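Local coordinates for protein DNA-(apurinic or apyrimidinic site) lyase (Xenopus laevis, PDB 6WCD) that cleaves DNA backbones as a metal-dependent 3'-5' exonuclease and weak AP endonuclease in the repair of oxidative and alkylation damage, at residues C31-K36 with S66-F71; N185-P190 with Y268-D273. All coordinates share one frame; numbering follows the deposited sequence. Where two conformers were deposited one is given.

Contact 1. Residues C31-K36 with S66-F71; sequences CLQETK and SGVATF. With MG (magnesium ion), chain B.
Carboxylate oxygen OE2 of Glu34 accepts from two waters; one, 2.6 Å from OE2, takes the N-H of Ser66, bridging the segments, while the other is a ligand of the magnesium ion. Lys36 NZ adds a long salt bridge to OE2 at 3.9 Å. With CG anti to the backbone N (chi1 -159°) and an extended chain beyond, Glu34 carries OE1 to 2.0 Å from the magnesium, whose six ligands are completed by Asn9 and four waters. The turn behind this acid is pinned by backbone bonds: Lys36 N reaches Ser66 O at 2.8 Å, and Thr35 N meets Gly67 O from above the carbonyl plane. Gly67 has backbone angles at which a beta carbon would press on the carbonyl oxygen of Ser66, and it would also run into Thr35 OG1, which is engaged with Val37 N. Further back lie antiparallel strands of the DNase I-like sandwich, where Leu32 and Ala69 form a hydrogen-bonded pair, with Leu32 N 2.8 Å from Ala69 O. On their face the contacts are apolar: Leu32 CD1 rests 3.9 Å from Phe71 CE1, and Thr35 CG2 lies 3.9 Å from Ala69 CB. Gln33 and Thr70 occupy the other face, turned to the second sheet, where Asn140 on strand 133-142 satisfies both Gln33 NE2 and Thr70 OG1; Val68 pairs there with Gln33 and Cys31 with Thr70, both non-hydrogen-bonded.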
ATOM      1  N   CYS A  31      -4.070   1.564   5.357  1.00  9.99           N
ATOM      2  CA  CYS A  31      -3.239   0.572   4.716  1.00  9.16           C
ATOM      3  C   CYS A  31      -1.896   0.520   5.436  1.00 10.29           C
ATOM      4  O   CYS A  31      -1.152   1.518   5.458  1.00 11.93           O
ATOM      5  CB  CYS A  31      -3.053   0.893   3.250  1.00  9.80           C
ATOM      6  SG  CYS A  31      -4.604   0.821   2.308  1.00 13.04           S
ATOM      7  N   LEU A  32      -1.599  -0.614   6.003  1.00  9.19           N
ATOM      8  CA  LEU A  32      -0.348  -0.853   6.726  1.00  8.96           C
ATOM      9  C   LEU A  32       0.549  -1.755   5.918  1.00 10.98           C
ATOM     10  O   LEU A  32       0.098  -2.755   5.329  1.00 11.27           O
ATOM     11  CB  LEU A  32      -0.597  -1.494   8.076  1.00 10.36           C
ATOM     12  CG  LEU A  32      -1.539  -0.715   9.002  1.00 10.41           C
ATOM     13  CD1 LEU A  32      -1.694  -1.417  10.342  1.00 13.82           C
ATOM     14  CD2 LEU A  32      -1.115   0.699   9.205  1.00 11.17           C
ATOM     15  N   GLN A  33       1.834  -1.416   5.918  1.00  9.37           N
ATOM     16  CA  GLN A  33       2.855  -2.291   5.351  1.00 10.43           C
ATOM     17  C   GLN A  33       3.840  -2.770   6.409  1.00  9.62           C
ATOM     18  O   GLN A  33       4.087  -2.127   7.418  1.00 10.89           O
ATOM     19  CB  GLN A  33       3.621  -1.596   4.217  1.00 11.26           C
ATOM     20  CG  GLN A  33       2.696  -1.076   3.143  1.00 11.52           C
ATOM     21  CD  GLN A  33       2.203   0.309   3.418  1.00 12.61           C
ATOM     22  OE1 GLN A  33       2.931   1.151   3.940  1.00 13.98           O
ATOM     23  NE2 GLN A  33       0.984   0.565   3.026  1.00 11.69           N
ATOM     24  N   GLU A  34       4.409  -3.938   6.124  1.00  9.60           N
ATOM     25  CA  GLU A  34       5.300  -4.664   7.028  1.00 10.15           C
ATOM     26  C   GLU A  34       4.591  -4.831   8.377  1.00 10.84           C
ATOM     27  O   GLU A  34       5.055  -4.407   9.441  1.00 12.44           O
ATOM     28  CB  GLU A  34       6.689  -3.999   7.165  1.00 11.82           C
ATOM     29  CG  GLU A  34       7.671  -5.031   7.671  1.00 13.01           C
ATOM     30  CD  GLU A  34       9.025  -4.512   8.006  1.00 14.55           C
ATOM     31  OE1 GLU A  34       9.199  -3.295   8.235  1.00 14.64           O
ATOM     32  OE2 GLU A  34       9.958  -5.395   8.066  1.00 17.18           O
ATOM     33  N   THR A  35       3.463  -5.536   8.320  1.00 10.52           N
ATOM     34  CA  THR A  35       2.720  -5.874   9.533  1.00 10.05           C
ATOM     35  C   THR A  35       3.519  -6.803  10.435  1.00 10.34           C
ATOM     36  O   THR A  35       3.341  -6.768  11.663  1.00 12.08           O
ATOM     37  CB  THR A  35       1.416  -6.572   9.211  1.00 11.80           C
ATOM     38  OG1 THR A  35       1.773  -7.794   8.567  1.00 13.02           O
ATOM     39  CG2 THR A  35       0.542  -5.727   8.310  1.00 13.12           C
ATOM     40  N   LYS A  36       4.410  -7.635   9.866  1.00 10.24           N
ATOM     41  CA  LYS A  36       5.121  -8.718  10.547  1.00 12.06           C
ATOM     42  C   LYS A  36       4.166  -9.720  11.155  1.00 11.78           C
ATOM     43  O   LYS A  36       4.542 -10.488  12.020  1.00 14.21           O
ATOM     44  CB  LYS A  36       6.156  -8.201  11.559  1.00 14.25           C
ATOM     45  CG  LYS A  36       7.194  -7.271  10.915  1.00 14.26           C
ATOM     46  CD  LYS A  36       8.354  -6.902  11.829  1.00 16.46           C
ATOM     47  CE  LYS A  36       9.260  -5.930  11.122  1.00 21.27           C
ATOM     48  NZ  LYS A  36      10.524  -5.800  11.911  1.00 29.76           N
ATOM     49  N   SER A  66       7.483  -9.395   6.638  1.00 12.65           N
ATOM     50  CA  SER A  66       6.733  -8.679   5.582  1.00 12.28           C
ATOM     51  C   SER A  66       5.275  -8.556   6.016  1.00 12.01           C
ATOM     52  O   SER A  66       5.010  -8.353   7.213  1.00 13.44           O
ATOM     53  CB  SER A  66       6.969  -9.426   4.278  1.00 12.65           C
ATOM     54  OG  SER A  66       6.383  -8.721   3.233  1.00 13.51           O
ATOM     55  N   GLY A  67       4.347  -8.663   5.101  1.00 11.24           N
ATOM     56  CA  GLY A  67       2.944  -8.560   5.395  1.00 12.11           C
ATOM     57  C   GLY A  67       2.350  -7.204   5.152  1.00 10.07           C
ATOM     58  O   GLY A  67       2.947  -6.161   5.454  1.00 10.84           O
ATOM     59  N   VAL A  68       1.139  -7.184   4.613  1.00 10.32           N
ATOM     60  CA  VAL A  68       0.387  -5.949   4.398  1.00  9.21           C
ATOM     61  C   VAL A  68      -1.043  -6.188   4.850  1.00 10.09           C
ATOM     62  O   VAL A  68      -1.540  -7.320   4.896  1.00 11.26           O
ATOM     63  CB  VAL A  68       0.376  -5.475   2.940  1.00 10.85           C
ATOM     64  CG1 VAL A  68       1.787  -5.069   2.500  1.00 11.62           C
ATOM     65  CG2 VAL A  68      -0.218  -6.496   2.011  1.00 13.79           C
ATOM     66  N   ALA A  69      -1.713  -5.091   5.258  1.00  9.25           N
ATOM     67  CA  ALA A  69      -3.082  -5.178   5.747  1.00  9.00           C
ATOM     68  C   ALA A  69      -3.792  -3.901   5.379  1.00  8.44           C
ATOM     69  O   ALA A  69      -3.261  -2.809   5.507  1.00 10.53           O
ATOM     70  CB  ALA A  69      -3.158  -5.373   7.256  1.00 11.73           C
ATOM     71  N   THR A  70      -5.064  -4.031   4.978  1.00  9.49           N
ATOM     72  CA  THR A  70      -5.959  -2.903   4.771  1.00 10.17           C
ATOM     73  C   THR A  70      -7.120  -3.011   5.725  1.00 10.64           C
ATOM     74  O   THR A  70      -7.807  -4.053   5.772  1.00 11.57           O
ATOM     75  CB  THR A  70      -6.429  -2.870   3.323  1.00 10.81           C
ATOM     76  OG1 THR A  70      -5.292  -2.629   2.506  1.00 10.86           O
ATOM     77  CG2 THR A  70      -7.457  -1.789   3.082  1.00 11.10           C
ATOM     78  N   PHE A  71      -7.297  -1.967   6.523  1.00 10.31           N
ATOM     79  CA  PHE A  71      -8.357  -1.854   7.507  1.00 11.51           C
ATOM     80  C   PHE A  71      -9.386  -0.861   6.989  1.00 12.98           C
ATOM     81  O   PHE A  71      -9.047   0.263   6.650  1.00 12.26           O
ATOM     82  CB  PHE A  71      -7.815  -1.374   8.857  1.00 11.05           C
ATOM     83  CG  PHE A  71      -7.025  -2.381   9.596  1.00 11.14           C
ATOM     84  CD1 PHE A  71      -5.682  -2.552   9.342  1.00 14.20           C
ATOM     85  CD2 PHE A  71      -7.636  -3.126  10.556  1.00 14.48           C
ATOM     86  CE1 PHE A  71      -4.941  -3.574  10.101  1.00 15.58           C
ATOM     87  CE2 PHE A  71      -6.959  -4.085  11.272  1.00 17.08           C
ATOM     88  CZ  PHE A  71      -5.631  -4.285  11.034  1.00 14.22           C
TER
HETATM   89 MG    MG B 401      10.887  -2.240   8.628  1.00 14.93          MG
HETATM   90  O   HOH W   1       9.842  -7.885   7.399  1.00 17.71           O
HETATM   91  O   HOH W   2      11.969  -4.056   8.895  1.00 18.78           O
HETATM   92  O   HOH W   3       9.879  -0.439   8.379  1.00 14.35           O
HETATM   93  O   HOH W   4      12.633  -1.165   8.923  1.00 18.33           O
HETATM   94  O   HOH W   5      11.261  -2.292   6.584  1.00 20.33           O

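Contact 2. Residues N185-P190 with Y268-D273; sequences NTSHRP and YGTRID. With BU1 (1,4-butanediol), chain G.
Ile272 sets CG1 between its backbone N and carbonyl carbon (chi1 57°), which turns CG2 onto the backbone of 185-190, and an extended chi2 of 170° sends CD1 alongside the side chain of Asn185. Asn185 holds CG anti to its own backbone N (chi1 -154°), and the two side chains run side by side in the same direction, with OD1 4.0 Å from CD1 of Ile272. The CG2 methyl of Ile272 lies 3.7 Å from Thr186 C and 3.8 Å from Ser187 N, so a beta-branched residue serves both neighbours at once. Ser187 CA also makes a CA-H...O contact of 3.5 Å with Arg271 O. The polar ends find partners outside this pair: Asn185 ND2 donates to Pro144 O, and Arg271 makes salt bridges to Asp241 and Asp192. Thr186 OG1 bonds Tyr161 OH and sits beside the carbon chain of the bound butanediol. An alanine in place of Thr186 would probably leave Tyr161 OH without this partner and open a gap beside the diol. The site belongs to the catalytic end of the nuclease domain: by similarity Asn185 stabilises the transition state and Asp273 is important for activity, and Asp273 OD2 bonds His300 ND1 and Thr255 OG1. Since the two segments meet through van der Waals and CA-H...O contacts alone, the pairing has little directional chemistry of its own, and the orientation of Asn185 probably depends more on the Pro144 carbonyl than on Ile272.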
ATOM      1  N   ASN A 185       9.851   1.912  -1.782  1.00 15.28           N
ATOM      2  CA  ASN A 185      11.254   1.652  -1.557  1.00 16.23           C
ATOM      3  C   ASN A 185      12.155   2.198  -2.670  1.00 20.79           C
ATOM      4  O   ASN A 185      13.218   1.675  -2.935  1.00 22.11           O
ATOM      5  CB  ASN A 185      11.501   0.143  -1.356  1.00 18.92           C
ATOM      6  CG  ASN A 185      12.710  -0.128  -0.550  1.00 34.15           C
ATOM      7  OD1 ASN A 185      13.106   0.689   0.281  1.00 28.91           O
ATOM      8  ND2 ASN A 185      13.352  -1.269  -0.803  1.00 29.04           N
ATOM      9  N   THR A 186      11.724   3.299  -3.306  1.00 17.44           N
ATOM     10  CA  THR A 186      12.544   4.110  -4.208  1.00 16.03           C
ATOM     11  C   THR A 186      12.088   5.553  -4.022  1.00 15.80           C
ATOM     12  O   THR A 186      10.874   5.808  -3.972  1.00 17.44           O
ATOM     13  CB  THR A 186      12.330   3.739  -5.664  1.00 20.32           C
ATOM     14  OG1 THR A 186      12.828   2.415  -5.924  1.00 25.75           O
ATOM     15  CG2 THR A 186      13.105   4.669  -6.578  1.00 25.49           C
ATOM     16  N   SER A 187      13.040   6.499  -3.906  1.00 18.20           N
ATOM     17  CA  SER A 187      12.680   7.898  -3.908  1.00 19.38           C
ATOM     18  C   SER A 187      12.749   8.397  -5.341  1.00 20.66           C
ATOM     19  O   SER A 187      13.564   7.958  -6.126  1.00 23.20           O
ATOM     20  CB  SER A 187      13.600   8.709  -3.005  1.00 21.92           C
ATOM     21  OG  SER A 187      14.919   8.599  -3.497  1.00 24.91           O
ATOM     22  N   HIS A 188      11.901   9.353  -5.683  1.00 17.92           N
ATOM     23  CA  HIS A 188      11.737   9.662  -7.096  1.00 18.36           C
ATOM     24  C   HIS A 188      12.719  10.701  -7.624  1.00 23.91           C
ATOM     25  O   HIS A 188      13.456  10.443  -8.601  1.00 24.11           O
ATOM     26  CB  HIS A 188      10.297  10.116  -7.321  1.00 19.95           C
ATOM     27  CG  HIS A 188       9.949  10.325  -8.750  1.00 22.55           C
ATOM     28  ND1 HIS A 188       8.889  11.130  -9.143  1.00 27.83           N
ATOM     29  CD2 HIS A 188      10.534   9.883  -9.894  1.00 24.75           C
ATOM     30  CE1 HIS A 188       8.834  11.162 -10.469  1.00 26.32           C
ATOM     31  NE2 HIS A 188       9.818  10.412 -10.948  1.00 28.09           N
ATOM     32  N   ARG A 189      12.763  11.872  -6.995  1.00 20.43           N
ATOM     33  CA  ARG A 189      13.546  13.006  -7.456  1.00 22.74           C
ATOM     34  C   ARG A 189      14.468  13.518  -6.361  1.00 18.92           C
ATOM     35  O   ARG A 189      14.332  13.123  -5.199  1.00 20.73           O
ATOM     36  CB  ARG A 189      12.606  14.133  -7.925  1.00 26.76           C
ATOM     37  CG  ARG A 189      11.841  13.706  -9.197  1.00 32.16           C
ATOM     38  CD  ARG A 189      11.669  14.816 -10.166  1.00 47.82           C
ATOM     39  NE  ARG A 189      10.915  14.387 -11.345  1.00 67.27           N
ATOM     40  CZ  ARG A 189       9.614  14.606 -11.541  1.00 72.45           C
ATOM     41  NH1 ARG A 189       8.890  15.258 -10.637  1.00 65.67           N
ATOM     42  NH2 ARG A 189       9.033  14.174 -12.653  1.00 78.10           N
ATOM     43  N   PRO A 190      15.461  14.320  -6.713  1.00 21.94           N
ATOM     44  CA  PRO A 190      16.426  14.816  -5.707  1.00 21.85           C
ATOM     45  C   PRO A 190      15.784  15.425  -4.478  1.00 26.01           C
ATOM     46  O   PRO A 190      16.291  15.252  -3.367  1.00 24.32           O
ATOM     47  CB  PRO A 190      17.242  15.854  -6.509  1.00 25.37           C
ATOM     48  CG  PRO A 190      17.238  15.301  -7.865  1.00 30.45           C
ATOM     49  CD  PRO A 190      15.832  14.791  -8.060  1.00 23.77           C
ATOM     50  N   TYR A 268      17.776  12.939   8.701  1.00 19.33           N
ATOM     51  CA  TYR A 268      18.509  12.074   7.781  1.00 17.97           C
ATOM     52  C   TYR A 268      17.504  11.068   7.241  1.00 17.73           C
ATOM     53  O   TYR A 268      17.299   9.973   7.800  1.00 19.83           O
ATOM     54  CB  TYR A 268      19.635  11.440   8.544  1.00 18.57           C
ATOM     55  CG  TYR A 268      20.520  10.421   7.824  1.00 18.63           C
ATOM     56  CD1 TYR A 268      21.599  10.827   7.122  1.00 19.57           C
ATOM     57  CD2 TYR A 268      20.267   9.069   7.966  1.00 17.87           C
ATOM     58  CE1 TYR A 268      22.479   9.897   6.547  1.00 19.78           C
ATOM     59  CE2 TYR A 268      21.121   8.141   7.397  1.00 21.21           C
ATOM     60  CZ  TYR A 268      22.200   8.579   6.684  1.00 22.83           C
ATOM     61  OH  TYR A 268      23.099   7.690   6.131  1.00 21.34           O
ATOM     62  N   GLY A 269      16.834  11.445   6.159  1.00 17.78           N
ATOM     63  CA  GLY A 269      15.695  10.683   5.664  1.00 20.48           C
ATOM     64  C   GLY A 269      15.439  10.726   4.171  1.00 18.39           C
ATOM     65  O   GLY A 269      16.138  11.391   3.403  1.00 18.30           O
ATOM     66  N   THR A 270      14.382  10.010   3.778  1.00 16.71           N
ATOM     67  CA  THR A 270      13.991   9.860   2.381  0.52 17.57           C
ATOM     68  C   THR A 270      12.481   9.751   2.312  1.00 16.08           C
ATOM     69  O   THR A 270      11.860   9.295   3.263  1.00 15.08           O
ATOM     70  CB  THR A 270      14.601   8.610   1.747  0.52 19.21           C
ATOM     71  OG1 THR A 270      15.988   8.507   2.090  0.52 33.26           O
ATOM     72  CG2 THR A 270      14.459   8.698   0.268  0.52 13.92           C
ATOM     73  N   ARG A 271      11.886  10.156   1.170  1.00 15.78           N
ATOM     74  CA  ARG A 271      10.445   9.960   0.932  1.00 15.03           C
ATOM     75  C   ARG A 271      10.274   8.726   0.021  1.00 16.15           C
ATOM     76  O   ARG A 271      10.632   8.784  -1.169  1.00 16.47           O
ATOM     77  CB  ARG A 271       9.775  11.174   0.312  1.00 15.67           C
ATOM     78  CG  ARG A 271       8.210  10.996   0.261  1.00 15.92           C
ATOM     79  CD  ARG A 271       7.493  12.240  -0.247  1.00 16.35           C
ATOM     80  NE  ARG A 271       7.810  12.469  -1.643  1.00 17.32           N
ATOM     81  CZ  ARG A 271       7.030  12.164  -2.670  1.00 16.53           C
ATOM     82  NH1 ARG A 271       5.827  11.654  -2.494  1.00 15.89           N
ATOM     83  NH2 ARG A 271       7.490  12.359  -3.896  1.00 18.98           N
ATOM     84  N   ILE A 272       9.783   7.623   0.583  1.00 14.92           N
ATOM     85  CA  ILE A 272       9.632   6.360  -0.150  1.00 12.46           C
ATOM     86  C   ILE A 272       8.223   5.791   0.014  1.00 13.48           C
ATOM     87  O   ILE A 272       7.955   4.672  -0.494  1.00 14.07           O
ATOM     88  CB  ILE A 272      10.702   5.316   0.235  1.00 14.86           C
ATOM     89  CG1 ILE A 272      10.680   5.032   1.747  1.00 15.60           C
ATOM     90  CG2 ILE A 272      12.080   5.749  -0.298  1.00 18.77           C
ATOM     91  CD1 ILE A 272      11.536   3.837   2.127  1.00 18.73           C
ATOM     92  N   ASP A 273       7.346   6.503   0.679  1.00 12.64           N
ATOM     93  CA  ASP A 273       5.946   6.133   0.867  1.00 13.62           C
ATOM     94  C   ASP A 273       5.065   7.093   0.083  1.00 14.45           C
ATOM     95  O   ASP A 273       5.185   8.320   0.195  1.00 14.62           O
ATOM     96  CB  ASP A 273       5.660   6.191   2.345  1.00 12.86           C
ATOM     97  CG  ASP A 273       6.524   5.198   3.126  1.00 17.30           C
ATOM     98  OD1 ASP A 273       6.224   3.947   3.057  1.00 18.43           O
ATOM     99  OD2 ASP A 273       7.522   5.592   3.785  1.00 16.12           O
TER
HETATM  100  C1  BU1 G 406      15.999   1.927  -5.076  1.00 65.37           C
HETATM  101  C2  BU1 G 406      15.679   1.576  -6.537  1.00 64.72           C
HETATM  102  C3  BU1 G 406      15.811   0.075  -6.829  1.00 64.77           C
HETATM  103  C4  BU1 G 406      16.813  -0.196  -7.958  1.00 60.73           C
HETATM  104  O5  BU1 G 406      16.503   3.242  -5.003  1.00 67.53           O
HETATM  105  O6  BU1 G 406      17.539  -1.359  -7.641  1.00 66.57           O

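In the fold
Contact 1 is core: it joins neighbouring strands 29-33 and 68-72 within the six-stranded sheet, close to the centre of the chain. Contact 2, partly buried and farther out, fastens the loop after strand 177-181 to strand 269-278, two strands that pair in the other sheet. The elements are therefore distinct, one set from each layer of the sandwich. Their chemistry follows: regular backbone hydrogen bonding and a metal-bound carboxylate in contact 1, irregular apolar touching with polar groups satisfied from outside in contact 2. The centres lie about 20 Å apart, yet both reach the active site, with the nearest atom of the Ile272 side chain about 9 Å from the magnesium ion that Glu34 binds.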